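Local coordinates for protein halohydrin dehalogenase (Rhizobium radiobacter, PDB 4IY1) that probably catalyses the dehalogenation of vicinal halohydrins to epoxides, and epoxide opening by nucleophiles such as cyanide, on a short-chain dehydrogenase/reductase scaffold, at residues B[16-21]-B[26-31]; B[32-35]-B[39-42]; B[52-57]-B[64-69]. The protein carries 37 engineered substitutions. One frame throughout, in Å; residues are numbered along the deposited sequence.

Interaction 1: residues B[16-21]-B[26-31]; sequences GSALRL and HTVACH
Val28 turns both methyl groups to helix 14-23, CG1 against Ala18 and CG2 between the Ala18 carbonyl and Leu21. CG1, anti to the backbone N (chi1 -171°), lies 3.9 Å from Ala18 CB, while CG2 lies near Ala18 O and packs 3.9 Å from Leu21 CB, one helical turn further on. Both branches are thus used on the same helix surface. The CB of Ala18 is directed toward the strand, and this single methyl also meets the sulfur of Cys30, with CB and SG 4.1 Å apart; the small side chain is consistent with a close helix-to-strand approach.

At the other end of the contact the chain has just turned back. Leu21 O accepts a bond from His26 N over 3.3 Å, the donor tilted 25° from the carbonyl plane, and the same oxygen lies near the plane of the imidazole, at its edge. The His26 side chain runs obliquely past Leu21, bringing its CD2 within 3.7 Å of Leu21 CD2. The polar end of the ring is turned to other company, for ND1 is hydrogen-bonded to the Ser2 hydroxyl.

The axes of 16-21 and 27-30 run nearly antiparallel, at 157°, as expected for the return limb of a beta-alpha-beta crossover in a Rossmann-type fold. Strand 27-30 pairs with strand 3-6 on one flank and strand 52-53 on the other, while helix 14-23 also packs against helix 214-225 through Ser17, Arg20 and Leu21.

Interaction 2: residues B[32-35]-B[39-42]; sequences DESF and DELE
Ser34 and Glu40 face each other across the turn that joins strand 27-30 to helix 38-47, part of the Rossmann-type fold, and an Asx turn shapes the entry to it. Asp32 OD1 accepts from Ser34 N at 2.9 Å and also from Ser34 OG, the two donors arriving from opposite faces of the carboxylate plane. One oxygen therefore fixes both the backbone and the hydroxyl of Ser34, on the side turned away from Glu40.

Glu40 can be followed outward. Its CB comes 3.2 Å from Ser34 O, and CG stays beside the same carbonyl oxygen. The chain then bends at chi2 (-92°), which brings OE2, of the two carboxylate oxygens, toward the Ser34 side chain, 3.7 Å from Ser34 OG, without bonding to it. What joins these two oxygens is Lys10, whose NZ forms a salt bridge with Glu40 OE2 and a hydrogen bond with Ser34 OG. The lysine would also be expected to ease any repulsion between Glu40 and the carboxylate of Asp32. An alanine in place of Ser34 would remove the hydroxyl, and would probably cost Lys10 one of its partners and Asp32 OD1 the second of its two donors from Ser34.

The rest of the contact is mainly apolar. Leu41 reaches with CD1 to Phe35, lying 3.8 Å from its carbonyl O and close to its CB, and it packs on Pro53 as well. The Phe35 ring is set edge-to-face with Phe44 of helix 38-47. One of its faces is covered from within the turn, where Asp32 CB sits 3.6 Å above the ring plane, over the centre of the ring.

Interaction 3: residues B[52-57]-B[64-69]; sequences IPMSEQ and EAVTSA. Engineered in segment 52-57: Ile52 (natural residue Lys).
Segment 52-57, which includes edge strand 52-53 of the parallel sheet, packs on helix 59-70 in the beta-alpha connection between them. Two side chains make the approach: Met54 meets the Ala65-Val66 step of the helix, Glu56 the methyl of Ala65.

Met54 brings only its terminal methyl. Bends at chi2 (-83°) and chi3 (-77°) fold the chain so that CE rests on the helix backbone, 3.7 Å from both Ala65 C and Val66 N, thus above the peptide link between them. From that seat the methyl also touches side chains: it lies 3.8 Å from Ala65 CB and 3.7 Å from Val66 CG2. Val66 offers this branch, which stands anti to its own carbonyl carbon, and packs in addition on Ala29 of strand 27-30.

Glu56 meets the helix differently. Its chain is bent at chi2 (76°), and the methyl of Ala65 sits over the face of the carboxylate, its CB 3.4 Å from Glu56 CD, with CG and both oxygens also close to that carbon. This is van der Waals contact with a charged group, a near approach consistent with the small size of alanine.

Each segment is braced from within. Gln57 NE2 donates to Ser55 O at 2.7 Å, a nearly straight bond lying in its own amide plane though above the plane of the carbonyl, and the same nitrogen reaches Asp32 O. On the helix, Glu64 O takes both Ser68 N and Ser68 OG, from opposite faces of its plane. Met54 and Val66 thus form part of the apolar layer between sheet and flanking helix, as is usual in the alpha/beta sandwich of Rossmann folds.

How the interactions relate
The three contacts follow one another along the chain without overlap, in the first part of the Rossmann-type domain. Interaction 1 seats helix 14-23 on strand 27-30, interaction 2 closes the turn from that strand into helix 38-47, and interaction 3 packs segment 52-57 on helix 59-70. Their centres lie 12 to 15 Å apart. Strands 27-30 and 52-53 are neighbours in the parallel sheet, and probable hydrogen bonds tie 26-31 to 52-57 (Val28 O to N of the engineered Ile52, Cys30 O to Met54 N); Asp32 O and Gln57 NE2 link interactions 2 and 3 likewise. Together they build one edge of the sheet with its helices.

Interaction 1: residues B[16-21]-B[26-31]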
loop_
_atom_site.group_PDB
_atom_site.type_symbol
_atom_site.label_atom_id
_atom_site.label_comp_id
_atom_site.label_asym_id
_atom_site.label_seq_id
_atom_site.Cartn_x
_atom_site.Cartn_y
_atom_site.Cartn_z
ATOM N N GLY B 16 8.399 8.739 -25.684
ATOM C CA GLY B 16 8.857 9.611 -24.594
ATOM C C GLY B 16 10.138 9.108 -23.988
ATOM O O GLY B 16 11.062 9.882 -23.726
ATOM N N SER B 17 10.223 7.795 -23.796
ATOM C CA SER B 17 11.404 7.199 -23.189
ATOM C C SER B 17 12.595 7.296 -24.113
ATOM O O SER B 17 13.663 7.711 -23.699
ATOM C CB SER B 17 11.153 5.732 -22.833
ATOM O OG SER B 17 10.171 5.642 -21.825
ATOM N N ALA B 18 12.448 6.798 -25.331
ATOM C CA ALA B 18 13.610 6.699 -26.232
ATOM C C ALA B 18 14.132 8.094 -26.575
ATOM O O ALA B 18 15.332 8.358 -26.458
ATOM C CB ALA B 18 13.259 5.926 -27.513
ATOM N N LEU B 19 13.225 9.000 -26.943
ATOM C CA LEU B 19 13.624 10.370 -27.304
ATOM C C LEU B 19 14.321 11.075 -26.151
ATOM O O LEU B 19 15.427 11.589 -26.318
ATOM C CB LEU B 19 12.422 11.195 -27.763
ATOM C CG LEU B 19 11.750 10.733 -29.052
ATOM C CD1 LEU B 19 10.484 11.532 -29.350
ATOM C CD2 LEU B 19 12.723 10.808 -30.204
ATOM N N ARG B 20 13.705 11.070 -24.965
ATOM C CA ARG B 20 14.334 11.696 -23.801
ATOM C C ARG B 20 15.656 11.016 -23.388
ATOM O O ARG B 20 16.630 11.679 -23.021
ATOM C CB ARG B 20 13.355 11.784 -22.624
ATOM C CG ARG B 20 13.807 12.691 -21.509
ATOM C CD ARG B 20 14.202 14.067 -22.046
ATOM N NE ARG B 20 14.815 14.941 -21.037
ATOM C CZ ARG B 20 16.129 15.022 -20.802
ATOM N NH1 ARG B 20 16.983 14.213 -21.431
ATOM N NH2 ARG B 20 16.589 15.904 -19.925
ATOM N N LEU B 21 15.755 9.715 -23.613
ATOM C CA LEU B 21 17.003 9.011 -23.285
ATOM C C LEU B 21 18.095 9.369 -24.295
ATOM O O LEU B 21 19.263 9.564 -23.949
ATOM C CB LEU B 21 16.759 7.497 -23.275
ATOM C CG LEU B 21 15.968 6.939 -22.068
ATOM C CD1 LEU B 21 15.638 5.471 -22.281
ATOM C CD2 LEU B 21 16.820 7.075 -20.823
ATOM N N HIS B 26 22.435 8.841 -24.110
ATOM C CA HIS B 26 22.449 7.383 -24.251
ATOM C C HIS B 26 22.325 7.042 -25.714
ATOM O O HIS B 26 21.520 7.651 -26.447
ATOM C CB HIS B 26 21.281 6.734 -23.486
ATOM C CG HIS B 26 21.255 7.055 -22.014
ATOM N ND1 HIS B 26 22.123 6.519 -21.141
ATOM C CD2 HIS B 26 20.429 7.902 -21.274
ATOM C CE1 HIS B 26 21.903 7.030 -19.911
ATOM N NE2 HIS B 26 20.866 7.875 -19.994
ATOM N N THR B 27 23.057 6.011 -26.138
ATOM C CA THR B 27 22.731 5.327 -27.380
ATOM C C THR B 27 21.543 4.388 -27.177
ATOM O O THR B 27 21.664 3.378 -26.479
ATOM C CB THR B 27 23.922 4.499 -27.872
ATOM O OG1 THR B 27 25.075 5.334 -27.922
ATOM C CG2 THR B 27 23.646 3.954 -29.240
ATOM N N VAL B 28 20.442 4.674 -27.867
ATOM C CA VAL B 28 19.173 4.018 -27.644
ATOM C C VAL B 28 18.802 3.052 -28.754
ATOM O O VAL B 28 18.405 3.471 -29.846
ATOM C CB VAL B 28 18.036 5.047 -27.486
ATOM C CG1 VAL B 28 16.747 4.358 -27.038
ATOM C CG2 VAL B 28 18.448 6.111 -26.480
ATOM N N ALA B 29 18.805 1.761 -28.427
ATOM C CA ALA B 29 18.234 0.747 -29.306
ATOM C C ALA B 29 16.751 0.586 -29.044
ATOM O O ALA B 29 16.305 0.629 -27.888
ATOM C CB ALA B 29 18.956 -0.569 -29.124
ATOM N N CYS B 30 15.986 0.441 -30.119
ATOM C CA CYS B 30 14.529 0.419 -30.042
ATOM C C CYS B 30 13.995 -0.864 -30.622
ATOM O O CYS B 30 14.422 -1.306 -31.700
ATOM C CB CYS B 30 13.927 1.573 -30.831
ATOM S SG CYS B 30 14.454 3.196 -30.276
ATOM N N HIS B 31 12.944 -1.367 -29.997
ATOM C CA HIS B 31 12.288 -2.554 -30.475
ATOM C C HIS B 31 10.855 -2.238 -30.774
ATOM O O HIS B 31 10.251 -1.350 -30.153
ATOM C CB HIS B 31 12.431 -3.677 -29.443
ATOM C CG HIS B 31 11.254 -4.627 -29.392
ATOM N ND1 HIS B 31 10.054 -4.270 -28.899
ATOM C CD2 HIS B 31 11.132 -5.951 -29.793
ATOM C CE1 HIS B 31 9.189 -5.289 -29.040
ATOM N NE2 HIS B 31 9.851 -6.323 -29.571
#

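Interaction 2: residues B[32-35]-B[39-42]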
loop_
_atom_site.group_PDB
_atom_site.type_symbol
_atom_site.label_atom_id
_atom_site.label_comp_id
_atom_site.label_asym_id
_atom_site.label_seq_id
_atom_site.Cartn_x
_atom_site.Cartn_y
_atom_site.Cartn_z
ATOM N N ASP B 32 10.326 -2.874 -31.811
ATOM C CA ASP B 32 8.905 -2.801 -32.099
ATOM C C ASP B 32 8.496 -3.982 -32.954
ATOM O O ASP B 32 9.321 -4.555 -33.696
ATOM C CB ASP B 32 8.558 -1.498 -32.823
ATOM C CG ASP B 32 7.085 -1.210 -32.803
ATOM O OD1 ASP B 32 6.393 -1.527 -33.784
ATOM O OD2 ASP B 32 6.580 -0.744 -31.771
ATOM N N GLU B 33 7.249 -4.396 -32.787
ATOM C CA GLU B 33 6.716 -5.529 -33.530
ATOM C C GLU B 33 6.847 -5.227 -35.029
ATOM O O GLU B 33 7.292 -6.065 -35.823
ATOM C CB GLU B 33 5.254 -5.764 -33.125
ATOM C CG GLU B 33 4.675 -7.104 -33.533
ATOM C CD GLU B 33 3.331 -7.391 -32.871
ATOM O OE1 GLU B 33 3.118 -6.945 -31.722
ATOM O OE2 GLU B 33 2.494 -8.100 -33.476
ATOM N N SER B 34 6.616 -3.970 -35.379
ATOM C CA SER B 34 6.581 -3.581 -36.771
ATOM C C SER B 34 7.979 -3.581 -37.387
ATOM O O SER B 34 8.121 -3.535 -38.603
ATOM C CB SER B 34 5.913 -2.226 -36.931
ATOM O OG SER B 34 6.855 -1.187 -36.752
ATOM N N PHE B 35 9.013 -3.648 -36.557
ATOM C CA PHE B 35 10.369 -3.693 -37.085
ATOM C C PHE B 35 10.703 -5.069 -37.648
ATOM O O PHE B 35 11.870 -5.366 -37.911
ATOM C CB PHE B 35 11.408 -3.291 -36.039
ATOM C CG PHE B 35 11.306 -1.867 -35.592
ATOM C CD1 PHE B 35 11.937 -1.447 -34.431
ATOM C CD2 PHE B 35 10.501 -0.968 -36.269
ATOM C CE1 PHE B 35 11.794 -0.146 -33.978
ATOM C CE2 PHE B 35 10.397 0.348 -35.854
ATOM C CZ PHE B 35 11.046 0.762 -34.710
ATOM N N ASP B 39 10.720 -2.409 -44.418
ATOM C CA ASP B 39 10.046 -1.159 -44.776
ATOM C C ASP B 39 9.961 -0.321 -43.515
ATOM O O ASP B 39 10.627 0.708 -43.395
ATOM C CB ASP B 39 8.625 -1.419 -45.282
ATOM C CG ASP B 39 8.446 -2.861 -45.741
ATOM O OD1 ASP B 39 9.191 -3.297 -46.683
ATOM O OD2 ASP B 39 7.564 -3.564 -45.163
ATOM N N GLU B 40 9.192 -0.824 -42.554
ATOM C CA GLU B 40 8.887 -0.112 -41.325
ATOM C C GLU B 40 10.145 0.266 -40.549
ATOM O O GLU B 40 10.277 1.395 -40.074
ATOM C CB GLU B 40 7.958 -0.956 -40.459
ATOM C CG GLU B 40 6.661 -1.349 -41.154
ATOM C CD GLU B 40 5.542 -0.356 -40.893
ATOM O OE1 GLU B 40 4.611 -0.277 -41.719
ATOM O OE2 GLU B 40 5.567 0.330 -39.850
ATOM N N LEU B 41 11.083 -0.664 -40.445
ATOM C CA LEU B 41 12.326 -0.359 -39.763
ATOM C C LEU B 41 12.986 0.881 -40.376
ATOM O O LEU B 41 13.327 1.826 -39.668
ATOM C CB LEU B 41 13.274 -1.561 -39.773
ATOM C CG LEU B 41 14.451 -1.513 -38.800
ATOM C CD1 LEU B 41 14.687 -2.886 -38.217
ATOM C CD2 LEU B 41 15.731 -1.002 -39.451
ATOM N N GLU B 42 13.059 0.921 -41.705
ATOM C CA GLU B 42 13.869 1.929 -42.399
ATOM C C GLU B 42 13.181 3.279 -42.401
ATOM O O GLU B 42 13.818 4.313 -42.229
ATOM C CB GLU B 42 14.178 1.478 -43.827
ATOM C CG GLU B 42 15.274 0.427 -43.896
ATOM C CD GLU B 42 15.305 -0.324 -45.219
ATOM O OE1 GLU B 42 14.392 -0.124 -46.055
ATOM O OE2 GLU B 42 16.266 -1.099 -45.431
#

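Interaction 3: residues B[52-57]-B[64-69]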
loop_
_atom_site.group_PDB
_atom_site.type_symbol
_atom_site.label_atom_id
_atom_site.label_comp_id
_atom_site.label_asym_id
_atom_site.label_seq_id
_atom_site.Cartn_x
_atom_site.Cartn_y
_atom_site.Cartn_z
ATOM N N ILE B 52 18.099 3.836 -32.721
ATOM C CA ILE B 52 18.634 2.682 -33.441
ATOM C C ILE B 52 17.662 1.493 -33.428
ATOM O O ILE B 52 17.770 0.603 -32.579
ATOM C CB ILE B 52 19.971 2.232 -32.845
ATOM C CG1 ILE B 52 20.994 3.341 -32.923
ATOM C CG2 ILE B 52 20.502 1.010 -33.575
ATOM C CD1 ILE B 52 22.383 2.867 -32.584
ATOM N N PRO B 53 16.697 1.479 -34.364
ATOM C CA PRO B 53 15.661 0.440 -34.348
ATOM C C PRO B 53 16.228 -0.933 -34.732
ATOM O O PRO B 53 17.206 -1.000 -35.474
ATOM C CB PRO B 53 14.661 0.925 -35.406
ATOM C CG PRO B 53 15.486 1.729 -36.349
ATOM C CD PRO B 53 16.615 2.338 -35.555
ATOM N N MET B 54 15.642 -2.006 -34.200
ATOM C CA MET B 54 16.127 -3.378 -34.460
ATOM C C MET B 54 15.012 -4.245 -35.028
ATOM O O MET B 54 13.832 -4.057 -34.710
ATOM C CB MET B 54 16.657 -4.030 -33.185
ATOM C CG MET B 54 17.446 -3.110 -32.282
ATOM S SD MET B 54 19.161 -2.965 -32.826
ATOM C CE MET B 54 19.848 -4.504 -32.261
ATOM N N SER B 55 15.387 -5.228 -35.840
ATOM C CA SER B 55 14.414 -6.177 -36.370
ATOM C C SER B 55 14.056 -7.209 -35.304
ATOM O O SER B 55 12.920 -7.687 -35.246
ATOM C CB SER B 55 14.978 -6.881 -37.609
ATOM O OG SER B 55 16.266 -7.423 -37.330
ATOM N N GLU B 56 15.036 -7.532 -34.464
ATOM C CA GLU B 56 14.950 -8.647 -33.512
ATOM C C GLU B 56 13.687 -8.545 -32.651
ATOM O O GLU B 56 13.312 -7.457 -32.227
ATOM C CB GLU B 56 16.191 -8.642 -32.625
ATOM C CG GLU B 56 17.415 -9.295 -33.250
ATOM C CD GLU B 56 18.108 -8.441 -34.309
ATOM O OE1 GLU B 56 18.818 -9.028 -35.140
ATOM O OE2 GLU B 56 18.007 -7.198 -34.297
ATOM N N GLN B 57 12.990 -9.661 -32.465
ATOM C CA GLN B 57 11.669 -9.649 -31.842
ATOM C C GLN B 57 11.612 -10.213 -30.418
ATOM O O GLN B 57 10.816 -9.752 -29.611
ATOM C CB GLN B 57 10.642 -10.369 -32.704
ATOM C CG GLN B 57 10.310 -9.643 -33.989
ATOM C CD GLN B 57 9.754 -8.256 -33.735
ATOM O OE1 GLN B 57 8.617 -8.113 -33.315
ATOM N NE2 GLN B 57 10.540 -7.226 -34.044
ATOM N N GLU B 64 21.133 -9.911 -27.254
ATOM C CA GLU B 64 22.393 -10.286 -27.913
ATOM C C GLU B 64 22.675 -9.388 -29.118
ATOM O O GLU B 64 23.811 -8.983 -29.348
ATOM C CB GLU B 64 22.368 -11.754 -28.356
ATOM C CG GLU B 64 22.167 -12.722 -27.202
ATOM C CD GLU B 64 22.347 -14.182 -27.597
ATOM O OE1 GLU B 64 22.962 -14.932 -26.808
ATOM O OE2 GLU B 64 21.830 -14.594 -28.664
ATOM N N ALA B 65 21.632 -9.072 -29.879
ATOM C CA ALA B 65 21.802 -8.245 -31.064
ATOM C C ALA B 65 22.258 -6.821 -30.693
ATOM O O ALA B 65 23.142 -6.255 -31.336
ATOM C CB ALA B 65 20.521 -8.225 -31.887
ATOM N N VAL B 66 21.689 -6.267 -29.624
ATOM C CA VAL B 66 22.095 -4.950 -29.128
ATOM C C VAL B 66 23.487 -5.041 -28.544
ATOM O O VAL B 66 24.302 -4.129 -28.711
ATOM C CB VAL B 66 21.143 -4.422 -28.020
ATOM C CG1 VAL B 66 21.689 -3.134 -27.425
ATOM C CG2 VAL B 66 19.712 -4.223 -28.553
ATOM N N THR B 67 23.724 -6.081 -27.759
ATOM C CA THR B 67 25.032 -6.276 -27.142
ATOM C C THR B 67 26.141 -6.425 -28.196
ATOM O O THR B 67 27.234 -5.863 -28.038
ATOM C CB THR B 67 25.040 -7.487 -26.186
ATOM O OG1 THR B 67 24.099 -7.266 -25.127
ATOM C CG2 THR B 67 26.432 -7.687 -25.567
ATOM N N SER B 68 25.843 -7.129 -29.290
ATOM C CA SER B 68 26.803 -7.264 -30.398
ATOM C C SER B 68 27.125 -5.908 -30.977
ATOM O O SER B 68 28.265 -5.493 -30.989
ATOM C CB SER B 68 26.251 -8.153 -31.518
ATOM O OG SER B 68 26.188 -9.502 -31.113
ATOM N N ALA B 69 26.094 -5.218 -31.445
ATOM C CA ALA B 69 26.250 -3.955 -32.156
ATOM C C ALA B 69 26.726 -2.791 -31.277
ATOM O O ALA B 69 27.693 -2.117 -31.617
ATOM C CB ALA B 69 24.960 -3.593 -32.870
#